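Local coordinates for protein CurF (Lyngbya majuscula, PDB 5DP2) that probably closes the cyclopropane ring during curacin A biosynthesis, as an NADP-binding cyclopropanase built on the enoyl reductase fold, at residues 8-13 with 114-119; 83-88 with 134-139. All coordinates share one frame; numbering follows the deposited sequence. Where two conformers were deposited one is given.

Interaction 1. Residues 8-13 with 114-119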
loop_
_atom_site.group_PDB
_atom_site.type_symbol
_atom_site.label_atom_id
_atom_site.label_comp_id
_atom_site.label_asym_id
_atom_site.label_seq_id
_atom_site.Cartn_x
_atom_site.Cartn_y
_atom_site.Cartn_z
ATOM N N PRO A 8 -12.240 25.087 -5.299
ATOM C CA PRO A 8 -10.825 25.291 -4.965
ATOM C C PRO A 8 -9.969 25.751 -6.156
ATOM O O PRO A 8 -10.373 25.593 -7.311
ATOM C CB PRO A 8 -10.372 23.900 -4.467
ATOM C CG PRO A 8 -11.346 22.935 -5.059
ATOM C CD PRO A 8 -12.650 23.678 -5.154
ATOM N N GLN A 9 -8.790 26.303 -5.872
ATOM C CA GLN A 9 -7.829 26.665 -6.924
ATOM C C GLN A 9 -7.140 25.383 -7.364
ATOM O O GLN A 9 -6.501 24.743 -6.520
ATOM C CB GLN A 9 -6.769 27.656 -6.406
ATOM C CG GLN A 9 -7.333 28.857 -5.667
ATOM C CD GLN A 9 -6.487 29.338 -4.486
ATOM O OE1 GLN A 9 -5.562 28.669 -4.009
ATOM N NE2 GLN A 9 -6.833 30.513 -3.990
ATOM N N PRO A 10 -7.327 24.928 -8.649
ATOM C CA PRO A 10 -6.767 23.592 -8.982
ATOM C C PRO A 10 -5.251 23.590 -8.918
ATOM O O PRO A 10 -4.571 24.459 -9.500
ATOM C CB PRO A 10 -7.271 23.334 -10.389
ATOM C CG PRO A 10 -8.495 24.215 -10.515
ATOM C CD PRO A 10 -8.186 25.437 -9.720
ATOM N N VAL A 11 -4.739 22.568 -8.230
ATOM C CA VAL A 11 -3.301 22.357 -8.083
ATOM C C VAL A 11 -2.977 20.861 -8.231
ATOM O O VAL A 11 -3.867 19.996 -8.213
ATOM C CB VAL A 11 -2.760 22.902 -6.738
ATOM C CG1 VAL A 11 -2.788 24.414 -6.698
ATOM C CG2 VAL A 11 -3.517 22.313 -5.555
ATOM N N GLN A 12 -1.689 20.572 -8.348
ATOM C CA GLN A 12 -1.179 19.199 -8.417
ATOM C C GLN A 12 0.190 19.164 -7.740
ATOM O O GLN A 12 1.011 20.066 -7.960
ATOM C CB GLN A 12 -1.076 18.713 -9.861
ATOM C CG GLN A 12 -0.525 17.297 -9.985
ATOM C CD GLN A 12 -0.655 16.795 -11.406
ATOM O OE1 GLN A 12 0.187 17.093 -12.265
ATOM N NE2 GLN A 12 -1.721 16.062 -11.672
ATOM N N LEU A 13 0.437 18.129 -6.942
ATOM C CA LEU A 13 1.718 18.009 -6.227
ATOM C C LEU A 13 2.801 17.586 -7.220
ATOM O O LEU A 13 2.665 16.611 -7.952
ATOM C CB LEU A 13 1.561 16.963 -5.113
ATOM C CG LEU A 13 2.711 16.914 -4.105
ATOM C CD1 LEU A 13 2.779 18.178 -3.294
ATOM C CD2 LEU A 13 2.501 15.701 -3.194
ATOM N N SER A 114 -3.847 15.755 -6.354
ATOM C CA SER A 114 -4.332 16.771 -7.285
ATOM C C SER A 114 -5.696 17.205 -6.785
ATOM O O SER A 114 -6.427 16.408 -6.204
ATOM C CB SER A 114 -4.528 16.211 -8.697
ATOM O OG SER A 114 -3.341 15.686 -9.258
ATOM N N SER A 115 -6.097 18.437 -7.089
ATOM C CA SER A 115 -7.435 18.863 -6.708
ATOM C C SER A 115 -8.513 18.031 -7.411
ATOM O O SER A 115 -9.533 17.659 -6.794
ATOM C CB SER A 115 -7.630 20.334 -7.057
ATOM O OG SER A 115 -6.599 21.149 -6.522
ATOM N N PHE A 116 -8.303 17.774 -8.701
ATOM C CA PHE A 116 -9.239 17.037 -9.537
ATOM C C PHE A 116 -8.462 15.990 -10.327
ATOM O O PHE A 116 -7.342 16.272 -10.766
ATOM C CB PHE A 116 -9.976 17.947 -10.516
ATOM C CG PHE A 116 -10.802 19.010 -9.821
ATOM C CD1 PHE A 116 -12.095 18.748 -9.382
ATOM C CD2 PHE A 116 -10.273 20.266 -9.580
ATOM C CE1 PHE A 116 -12.823 19.710 -8.708
ATOM C CE2 PHE A 116 -10.994 21.223 -8.909
ATOM C CZ PHE A 116 -12.272 20.951 -8.475
ATOM N N VAL A 117 -9.051 14.799 -10.485
ATOM C CA VAL A 117 -8.496 13.735 -11.307
ATOM C C VAL A 117 -9.526 13.370 -12.368
ATOM O O VAL A 117 -10.670 13.102 -12.032
ATOM C CB VAL A 117 -8.131 12.500 -10.457
ATOM C CG1 VAL A 117 -7.797 11.294 -11.340
ATOM C CG2 VAL A 117 -6.948 12.799 -9.544
ATOM N N ILE A 118 -9.084 13.322 -13.629
ATOM C CA ILE A 118 -9.935 12.808 -14.720
ATOM C C ILE A 118 -9.433 11.422 -15.066
ATOM O O ILE A 118 -8.279 11.233 -15.399
ATOM C CB ILE A 118 -9.990 13.783 -15.907
ATOM C CG1 ILE A 118 -10.659 15.093 -15.438
ATOM C CG2 ILE A 118 -10.762 13.187 -17.057
ATOM C CD1 ILE A 118 -10.789 16.170 -16.500
ATOM N N CYS A 119 -10.325 10.449 -15.029
ATOM C CA CYS A 119 -9.953 9.076 -15.292
ATOM C C CYS A 119 -11.073 8.337 -15.981
ATOM O O CYS A 119 -12.089 8.894 -16.322
ATOM C CB CYS A 119 -9.524 8.388 -14.010
ATOM S SG CYS A 119 -10.791 8.265 -12.773
HETATM O O HOH W 1 -6.140 19.522 -10.226
#

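Interaction 2. Residues 83-88 with 134-139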
loop_
_atom_site.group_PDB
_atom_site.type_symbol
_atom_site.label_atom_id
_atom_site.label_comp_id
_atom_site.label_asym_id
_atom_site.label_seq_id
_atom_site.Cartn_x
_atom_site.Cartn_y
_atom_site.Cartn_z
ATOM N N GLU A 83 -3.412 6.073 -4.859
ATOM C CA GLU A 83 -4.714 5.695 -4.350
ATOM C C GLU A 83 -5.320 6.968 -3.766
ATOM O O GLU A 83 -4.603 7.921 -3.441
ATOM C CB GLU A 83 -4.584 4.624 -3.240
ATOM C CG GLU A 83 -3.691 5.077 -2.080
ATOM C CD GLU A 83 -3.562 4.083 -0.931
ATOM O OE1 GLU A 83 -4.589 3.411 -0.627
ATOM O OE2 GLU A 83 -2.456 4.003 -0.347
ATOM N N GLY A 84 -6.631 6.985 -3.605
ATOM C CA GLY A 84 -7.281 8.041 -2.867
ATOM C C GLY A 84 -8.776 7.922 -2.929
ATOM O O GLY A 84 -9.300 6.906 -3.433
ATOM N N VAL A 85 -9.465 8.934 -2.400
ATOM C CA VAL A 85 -10.929 8.916 -2.351
ATOM C C VAL A 85 -11.462 10.295 -2.654
ATOM O O VAL A 85 -10.805 11.310 -2.376
ATOM C CB VAL A 85 -11.477 8.450 -0.970
ATOM C CG1 VAL A 85 -11.051 7.028 -0.650
ATOM C CG2 VAL A 85 -11.057 9.397 0.133
ATOM N N GLY A 86 -12.652 10.346 -3.246
ATOM C CA GLY A 86 -13.273 11.635 -3.485
ATOM C C GLY A 86 -14.669 11.494 -4.028
ATOM O O GLY A 86 -15.322 10.446 -3.888
ATOM N N THR A 87 -15.141 12.586 -4.620
ATOM C CA THR A 87 -16.529 12.714 -5.054
ATOM C C THR A 87 -16.574 13.024 -6.537
ATOM O O THR A 87 -15.860 13.913 -7.014
ATOM C CB THR A 87 -17.217 13.857 -4.294
ATOM O OG1 THR A 87 -17.033 13.643 -2.881
ATOM C CG2 THR A 87 -18.698 13.964 -4.631
ATOM N N VAL A 88 -17.399 12.292 -7.288
ATOM C CA VAL A 88 -17.569 12.592 -8.719
ATOM C C VAL A 88 -18.239 13.971 -8.864
ATOM O O VAL A 88 -19.329 14.198 -8.325
ATOM C CB VAL A 88 -18.416 11.491 -9.382
ATOM C CG1 VAL A 88 -18.724 11.846 -10.842
ATOM C CG2 VAL A 88 -17.701 10.157 -9.311
ATOM N N VAL A 134 -11.611 9.967 5.126
ATOM C CA VAL A 134 -10.284 9.669 5.667
ATOM C C VAL A 134 -10.133 8.183 5.985
ATOM O O VAL A 134 -9.109 7.583 5.707
ATOM C CB VAL A 134 -10.013 10.559 6.888
ATOM C CG1 VAL A 134 -8.844 10.027 7.693
ATOM C CG2 VAL A 134 -9.728 11.990 6.429
ATOM N N GLU A 135 -11.167 7.580 6.588
ATOM C CA GLU A 135 -11.122 6.140 6.855
ATOM C C GLU A 135 -10.974 5.329 5.580
ATOM O O GLU A 135 -10.170 4.406 5.484
ATOM C CB GLU A 135 -12.391 5.697 7.587
ATOM C CG GLU A 135 -12.398 6.039 9.063
ATOM C CD GLU A 135 -13.697 5.682 9.758
ATOM O OE1 GLU A 135 -14.791 5.884 9.170
ATOM O OE2 GLU A 135 -13.609 5.244 10.928
ATOM N N ALA A 136 -11.779 5.675 4.579
ATOM C CA ALA A 136 -11.745 4.937 3.319
ATOM C C ALA A 136 -10.413 5.101 2.596
ATOM O O ALA A 136 -9.995 4.217 1.867
ATOM C CB ALA A 136 -12.909 5.321 2.417
ATOM N N ALA A 137 -9.749 6.242 2.829
ATOM C CA ALA A 137 -8.438 6.525 2.225
ATOM C C ALA A 137 -7.350 5.606 2.750
ATOM O O ALA A 137 -6.263 5.594 2.174
ATOM C CB ALA A 137 -8.054 7.975 2.442
ATOM N N THR A 138 -7.609 4.842 3.819
ATOM C CA THR A 138 -6.606 3.902 4.305
ATOM C C THR A 138 -6.625 2.568 3.580
ATOM O O THR A 138 -5.739 1.745 3.824
ATOM C CB THR A 138 -6.755 3.648 5.826
ATOM O OG1 THR A 138 -7.914 2.839 6.095
ATOM C CG2 THR A 138 -6.761 4.901 6.635
ATOM N N ILE A 139 -7.611 2.318 2.708
ATOM C CA ILE A 139 -7.882 0.944 2.267
ATOM C C ILE A 139 -7.044 0.439 1.095
ATOM O O ILE A 139 -6.450 -0.630 1.180
ATOM C CB ILE A 139 -9.398 0.776 1.928
ATOM C CG1 ILE A 139 -10.244 0.957 3.183
ATOM C CG2 ILE A 139 -9.641 -0.572 1.259
ATOM C CD1 ILE A 139 -11.734 0.962 2.932
HETATM O O HOH W 2 -3.918 1.830 1.639
HETATM O O HOH W 3 -6.583 5.344 -0.581
#

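Interaction 1. Residues 8-13 with 114-119
V11 and S115 hold each other by two hydrogen bonds beside a single antiparallel beta bridge, in which Q12 and S114 form a non-hydrogen-bonded pair; the contact lays the start of the modelled chain against the GroES-like part of the enoyl reductase fold. The backbone N of S115 donates to V11 O over 2.9 Å, an ordinary bridge bond. The reverse bond is unusual: V11 N gives its hydrogen to the hydroxyl OG of S115, 2.9 Å away and nearly straight at 161°, so a side chain does what a carbonyl would do in a regular ladder. Serine suits the place because its short arm, with OG anti to the carbonyl carbon (chi1 -53°), reaches V11 N while the backbone turns through helical torsions. V11 O is gripped further by a water 3.1 Å away, which in turn accepts from F116 N, and the CA of S114 lies 3.4 Å from the same oxygen.

Next to these polar bonds, two prolines meet the ring of F116. P8 CG comes within 4.1 Å of F116 CZ and P10 CG within 4.2 Å of F116 CE2, both approaching the ring obliquely; their rigid, apolar rings suit a partly exposed aromatic. R31 adds a cation-pi contact to F116, and the backbone of S115 is hydrogen-bonded to I43 of strand 39-48.

At the bridge itself, a buried polar pair closes the contact. Q12 CG is anti to the backbone N (chi1 179°) and the chain beyond it is extended, long enough to cross to S114. Its OE1 is taken by R14 and R69, whereas S114 OG donates to the carbonyl of N111 and accepts from Q12 NE2, 2.9 Å away and in the glutamine's amide plane.

Interaction 2. Residues 83-88 with 134-139
V85 and E83, on the extended strand 83-88, point their side chains toward the chain from helix 133-136 into the type I turn A136 to I139; the strand's backbone bonds go to its neighbours in the sheet and those of the turn stay within it, so the contact is made by side chains and water. In the conformer described, V85 meets the turn with both methyls. V85 CG1 lies 3.8 Å from A136 C and 4.0 Å from A136 CB, while V85 CG2 sits 4.0 Å from A137 CB. Small alanines suit this buried place: a single methyl each lets the turn come close to the strand, and a branched valine offers one methyl to each alanine.

E83 makes a wetter connection. Its CG lies between the backbone N and the carbonyl carbon (chi1 57°), and the extended chain beyond carries the carboxylate to the turn. Two waters donate to E83 OE1, one also to A137 O and the other to T138 O, each bond 2.8 Å, so the buried carbonyls of the turn are tied to the strand through water. OE1 also accepts from the backbone N of M141, while OE2 takes a hydrogen bond from N49 and a salt bridge from K336.

The turn is fastened from within: T138 OG1 donates to E135 O over 2.8 Å, in the plane of that carbonyl, which also accepts from T138 N. Threonine suits the place because its short side chain brings OG1 to a carbonyl three residues back, and the same hydroxyl bonds L311 N. The arrangement is a strand of the GroES-like part of an enoyl reductase packed on the turn that leads from helix 133-136 into helix 140-153, beside the NADP pocket.

Interactions 1 and 2 meet the same mixed sheet from different places: strand 39-48 pairs antiparallel with both 116-119 and 83-91, and its residues touch both contacts, Q42 lying against P8 and F116, A45 against V85 and A137. Their centres are 15 Å apart and their nearest atoms about 7 Å, with no direct touch, and their segments alternate along the chain. Interaction 1 is the more peripheral, 22 Å from the centre of the chain against 13 Å for the other, and is partly open to solvent. Interaction 2 is wholly buried and near the cofactor: the side chain of E83 is about 7 Å from the bound NADP.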